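PDB 2O3G: putative protein from Neisseria meningitidis, which is of uncharacterised function but forms the C-terminal transporter-associated domain of a CBS-domain membrane protein whose family may bind flavin adenine dinucleotide. Local coordinates for residues Leu19-Ala24 with Val86-Leu91; Leu34-Gln39 with Ala66-Trp71. All coordinates share one frame; numbering follows the deposited sequence.

Interaction 1. Residues Leu19-Ala24 with Val86-Leu91; sequences LTVEGA and VKITKL
Val86 opens the contact by gripping Val21 with both of its backbone polar groups. Its N-H points almost straight at Val21 O, nearly along the C=O axis, and Val86 O accepts from Val21 N. Together the two bonds make Val21 and Val86 an antiparallel hydrogen-bonded pair, with both side chains on the same face of the sheet. There CG1 of Val86 reaches past the strand to lie 3.8 Å from Gly23 N, where the chain of 19-24 turns away, and helix 48-56 covers both valines through Val48.

Lys87 follows on the other face, in a non-hydrogen-bonded pair with Thr20 whose CA atoms are 4.2 Å apart. Its CG stands anti to the backbone N (chi1 -172°), so the start of the aliphatic chain runs alongside the Thr20 methyl, Lys87 CG lying 4.0 Å from Thr20 CG2. The threonine methyl thus faces the lysine, while its hydroxyl is hydrogen-bonded to Arg85.

At Ile88 the backbone bonding resumes: its N donates to Leu19 O at 3.0 Å, approaching from above the carbonyl plane. The side chain returns to the valine face, where CG1, anti to the carbonyl carbon, carries CD1 obliquely across to Val21 CG2 at 4.0 Å. Leu19 lies over the backbone here, its CB 3.7 Å from Ile88 O. Beyond this point strand 82-90 runs on without the short partner, and Lys90 turns to Gly70 O and the Trp71 ring.

A short outermost strand laid antiparallel on a longer one, with a helix packed over its valine-bearing face, is an edge of the alpha+beta fold of the CorC/HlyC transporter-associated domain.

Interaction 2. Residues Leu34-Gln39 with Ala66-Trp71; sequences LNLPQQ and ADFHGW. With EDO (1,2-ethanediol), chain C.
Leu34 crosses the indole of Trp71 obliquely, its branch over the benzene end of one face. Its CD2 stands over the six-membered ring, 4.0 Å from the centroid and only 10° off the normal, a CH-pi contact over the face, while CG comes within 3.7 Å of Trp71 CH2. The indole is swung there by CG anti to the carbonyl carbon (chi1 -56°). Its N-H, at the ring edge, is engaged separately: a water in the indole plane accepts from Trp71 NE1 at 2.9 Å and donates to Leu34 O, so the residue that lies over the ring face also takes part in a polar bridge at its edge.

Leu36 inserts a single methyl between two aromatic residues. CD2 approaches the pyrrole end of the indole obliquely, 3.7 Å from Trp71 CD1, and meets Phe68 more loosely at the ring edge, near its plane.

These aromatics project from a two-residue beta hairpin: Phe68 and Trp71 exchange both backbone hydrogen bonds round a type I' turn, with His69 and Gly70 at its tip, joining strands 65-68 and 71-79 of the sheet. His69 has left-handed backbone angles, and Gly70 has a positive phi of 90°.

At the tip, Pro37 is laid over one face of the His69 imidazole. Its CG sits 3.3 Å from the ring centroid, leaning toward the CD2-NE2 side, in a second CH-pi contact. The imidazole in turn places ND1 above the centre of the Phe68 ring, while that ring receives Pro37 CD at 4.2 Å from CE2. On the hairpin's backbone, His69 N donates to O1 of an ethanediol molecule, probably from the crystallisation liquor, which Glu55 also binds.

Overall arrangement
Both contacts end on the same antiparallel sheet, but they use it differently. Interaction 1 is partly buried and joins an outermost strand to its neighbour by main-chain hydrogen bonds, with aliphatic packing beneath helix 48-56. Interaction 2 lies nearer the surface, where an irregular loop meets the hairpin between strands 65-68 and 71-79; aliphatic groups against aromatic rings and one bridging water replace direct backbone pairing. Along the sequence, 34-39 and 66-71 both fall between the two strands joined in interaction 1. The contacts meet at the end of strand 82-90, where Leu91 N and Lys90 NZ both probably hydrogen-bond to Gly70 O.

Interaction 1. Residues Leu19-Ala24 with Val86-Leu91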
# COMPACT_ATOMS: atom_id res chain seq x y z
N LEU A 19 1.00 12.44 -4.83
CA LEU A 19 1.12 11.46 -3.70
C LEU A 19 0.80 10.01 -4.01
O LEU A 19 -0.22 9.43 -3.52
CB LEU A 19 0.21 11.85 -2.59
CG LEU A 19 0.71 13.04 -1.86
CD1 LEU A 19 -0.61 13.44 -1.21
CD2 LEU A 19 1.84 12.65 -0.91
N THR A 20 1.64 9.42 -4.85
CA THR A 20 1.31 8.09 -5.29
C THR A 20 2.61 7.34 -5.43
O THR A 20 3.66 7.89 -5.74
CB THR A 20 0.56 8.11 -6.65
OG1 THR A 20 1.35 8.82 -7.57
CG2 THR A 20 -0.83 8.74 -6.56
N VAL A 21 2.52 6.05 -5.17
CA VAL A 21 3.71 5.23 -5.26
C VAL A 21 3.30 4.05 -6.06
O VAL A 21 2.07 3.71 -6.23
CB VAL A 21 4.19 4.70 -3.90
CG1 VAL A 21 4.80 5.79 -3.11
CG2 VAL A 21 3.07 4.08 -3.18
N GLU A 22 4.35 3.43 -6.58
CA GLU A 22 4.19 2.10 -7.11
C GLU A 22 3.94 1.00 -6.09
O GLU A 22 4.62 0.88 -5.05
CB GLU A 22 5.35 1.75 -7.98
CG GLU A 22 6.68 1.96 -7.34
CD GLU A 22 7.81 1.42 -8.29
OE1 GLU A 22 8.88 0.89 -7.76
OE2 GLU A 22 7.55 1.52 -9.55
N GLY A 23 2.92 0.23 -6.44
CA GLY A 23 2.63 -1.07 -5.84
C GLY A 23 3.79 -1.88 -5.27
O GLY A 23 3.60 -2.65 -4.34
N ALA A 24 4.96 -1.70 -5.81
CA ALA A 24 6.02 -2.59 -5.55
C ALA A 24 7.03 -1.80 -4.84
O ALA A 24 8.17 -2.18 -4.77
CB ALA A 24 6.63 -3.06 -6.88
N VAL A 86 -0.32 3.30 -6.34
CA VAL A 86 -1.23 3.54 -5.23
C VAL A 86 -1.15 4.98 -4.71
O VAL A 86 -0.08 5.65 -4.77
CB VAL A 86 -1.21 2.38 -4.16
CG1 VAL A 86 -0.05 1.51 -4.38
CG2 VAL A 86 -1.21 2.91 -2.75
N LYS A 87 -2.31 5.48 -4.32
CA LYS A 87 -2.46 6.87 -3.82
C LYS A 87 -2.54 6.83 -2.29
O LYS A 87 -3.45 6.20 -1.73
CB LYS A 87 -3.78 7.51 -4.36
CG LYS A 87 -3.94 9.05 -4.07
CD LYS A 87 -5.35 9.68 -4.27
CE LYS A 87 -5.22 11.25 -4.51
NZ LYS A 87 -3.85 11.82 -5.15
N ILE A 88 -1.56 7.46 -1.62
CA ILE A 88 -1.57 7.56 -0.18
C ILE A 88 -2.28 8.85 0.27
O ILE A 88 -1.79 10.02 -0.06
CB ILE A 88 -0.21 7.75 0.41
CG1 ILE A 88 0.95 6.94 -0.18
CG2 ILE A 88 -0.32 7.34 1.75
CD1 ILE A 88 0.85 5.48 -0.12
N THR A 89 -3.39 8.69 1.01
CA THR A 89 -3.91 9.79 1.83
C THR A 89 -3.90 9.63 3.42
O THR A 89 -3.49 8.57 3.93
CB THR A 89 -5.24 10.28 1.31
OG1 THR A 89 -6.29 9.30 1.46
CG2 THR A 89 -5.11 10.74 -0.15
N LYS A 90 -4.33 10.68 4.18
CA LYS A 90 -4.40 10.65 5.67
C LYS A 90 -5.78 10.26 6.29
O LYS A 90 -6.84 10.66 5.78
CB LYS A 90 -3.93 11.96 6.23
CG LYS A 90 -2.57 11.91 6.79
CD LYS A 90 -2.78 11.59 8.14
CE LYS A 90 -1.59 11.01 8.86
NZ LYS A 90 -2.41 10.34 9.96
N LEU A 91 -5.85 9.43 7.32
CA LEU A 91 -7.15 9.18 7.83
C LEU A 91 -7.44 10.28 8.86
O LEU A 91 -6.42 10.87 9.35
CB LEU A 91 -7.26 7.79 8.38
CG LEU A 91 -7.91 6.84 7.39
CD1 LEU A 91 -8.50 7.60 6.27
CD2 LEU A 91 -6.89 5.95 6.88

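Interaction 2. Residues Leu34-Gln39 with Ala66-Trp71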
# COMPACT_ATOMS: atom_id res chain seq x y z
N LEU A 34 7.30 7.73 5.87
CA LEU A 34 6.07 8.23 6.43
C LEU A 34 5.99 7.97 7.98
O LEU A 34 4.91 7.85 8.57
CB LEU A 34 4.96 7.53 5.70
CG LEU A 34 4.47 8.28 4.47
CD1 LEU A 34 5.68 8.97 3.78
CD2 LEU A 34 3.56 7.41 3.59
N ASN A 35 7.12 7.79 8.65
CA ASN A 35 7.08 7.09 9.94
C ASN A 35 6.09 6.01 10.12
O ASN A 35 5.43 5.99 11.14
CB ASN A 35 6.89 8.09 11.06
CG ASN A 35 8.10 8.93 11.18
OD1 ASN A 35 9.16 8.49 10.73
ND2 ASN A 35 7.99 10.16 11.70
N LEU A 36 5.90 5.14 9.15
CA LEU A 36 5.01 4.00 9.42
C LEU A 36 5.60 3.06 10.45
O LEU A 36 6.81 2.99 10.65
CB LEU A 36 4.76 3.18 8.18
CG LEU A 36 3.99 3.99 7.17
CD1 LEU A 36 3.95 3.34 5.81
CD2 LEU A 36 2.64 4.09 7.77
N PRO A 37 4.75 2.28 11.09
CA PRO A 37 5.39 1.56 12.15
C PRO A 37 6.26 0.29 11.65
O PRO A 37 5.93 -0.42 10.71
CB PRO A 37 4.20 1.14 12.97
CG PRO A 37 3.22 0.75 11.99
CD PRO A 37 3.36 1.86 10.93
N GLN A 38 7.41 0.08 12.26
CA GLN A 38 8.24 -1.07 12.06
C GLN A 38 7.48 -2.38 12.00
O GLN A 38 6.60 -2.64 12.80
CB GLN A 38 9.17 -1.09 13.24
CG GLN A 38 9.94 -2.37 13.47
CD GLN A 38 11.11 -2.52 12.52
OE1 GLN A 38 11.93 -1.58 12.25
NE2 GLN A 38 11.17 -3.69 11.92
N GLN A 39 7.82 -3.23 11.05
CA GLN A 39 7.24 -4.58 11.08
C GLN A 39 8.04 -5.62 11.91
O GLN A 39 9.25 -5.46 12.22
CB GLN A 39 6.89 -5.09 9.67
CG GLN A 39 7.73 -4.47 8.60
CD GLN A 39 7.69 -5.22 7.27
OE1 GLN A 39 8.76 -5.44 6.68
NE2 GLN A 39 6.48 -5.59 6.79
N ALA A 66 -6.97 0.33 1.29
CA ALA A 66 -6.85 -0.32 2.56
C ALA A 66 -6.46 0.72 3.48
O ALA A 66 -5.54 1.50 3.12
CB ALA A 66 -5.74 -1.39 2.51
N ASP A 67 -7.03 0.72 4.67
CA ASP A 67 -6.55 1.68 5.73
C ASP A 67 -5.58 1.04 6.68
O ASP A 67 -5.87 -0.04 7.18
CB ASP A 67 -7.74 2.24 6.55
CG ASP A 67 -8.72 3.12 5.68
OD1 ASP A 67 -9.76 3.58 6.22
OD2 ASP A 67 -8.43 3.42 4.50
N PHE A 68 -4.47 1.72 6.99
CA PHE A 68 -3.43 1.15 7.79
C PHE A 68 -2.70 2.21 8.66
O PHE A 68 -2.10 3.11 8.13
CB PHE A 68 -2.46 0.54 6.75
CG PHE A 68 -1.21 -0.15 7.31
CD1 PHE A 68 -1.24 -1.51 7.62
CD2 PHE A 68 -0.03 0.55 7.43
CE1 PHE A 68 -0.07 -2.19 8.17
CE2 PHE A 68 1.18 -0.11 7.90
CZ PHE A 68 1.13 -1.48 8.26
N HIS A 69 -2.68 2.06 9.98
CA HIS A 69 -1.99 2.97 10.84
C HIS A 69 -2.12 4.43 10.48
O HIS A 69 -1.11 5.16 10.48
CB HIS A 69 -0.51 2.66 10.93
CG HIS A 69 -0.21 1.54 11.87
ND1 HIS A 69 -0.51 0.21 11.56
CD2 HIS A 69 0.31 1.55 13.12
CE1 HIS A 69 -0.15 -0.56 12.57
NE2 HIS A 69 0.36 0.22 13.51
N GLY A 70 -3.35 4.88 10.24
CA GLY A 70 -3.58 6.30 10.05
C GLY A 70 -3.47 6.78 8.60
O GLY A 70 -3.53 7.97 8.37
N TRP A 71 -3.24 5.87 7.66
CA TRP A 71 -3.16 6.23 6.27
C TRP A 71 -4.08 5.32 5.45
O TRP A 71 -4.49 4.26 5.93
CB TRP A 71 -1.78 6.03 5.79
CG TRP A 71 -0.76 6.74 6.51
CD1 TRP A 71 -0.20 6.38 7.64
CD2 TRP A 71 -0.05 7.91 6.06
NE1 TRP A 71 0.81 7.28 8.01
CE2 TRP A 71 0.90 8.23 7.05
CE3 TRP A 71 -0.20 8.78 4.98
CZ2 TRP A 71 1.74 9.32 6.96
CZ3 TRP A 71 0.67 9.87 4.87
CH2 TRP A 71 1.62 10.13 5.86
C1 EDO C . -4.97 -0.75 11.77
O1 EDO C . -4.39 0.37 11.08
C2 EDO C . -3.89 -1.83 11.78
O2 EDO C . -4.26 -2.77 10.78
O HOH W 1 2.86 7.78 9.97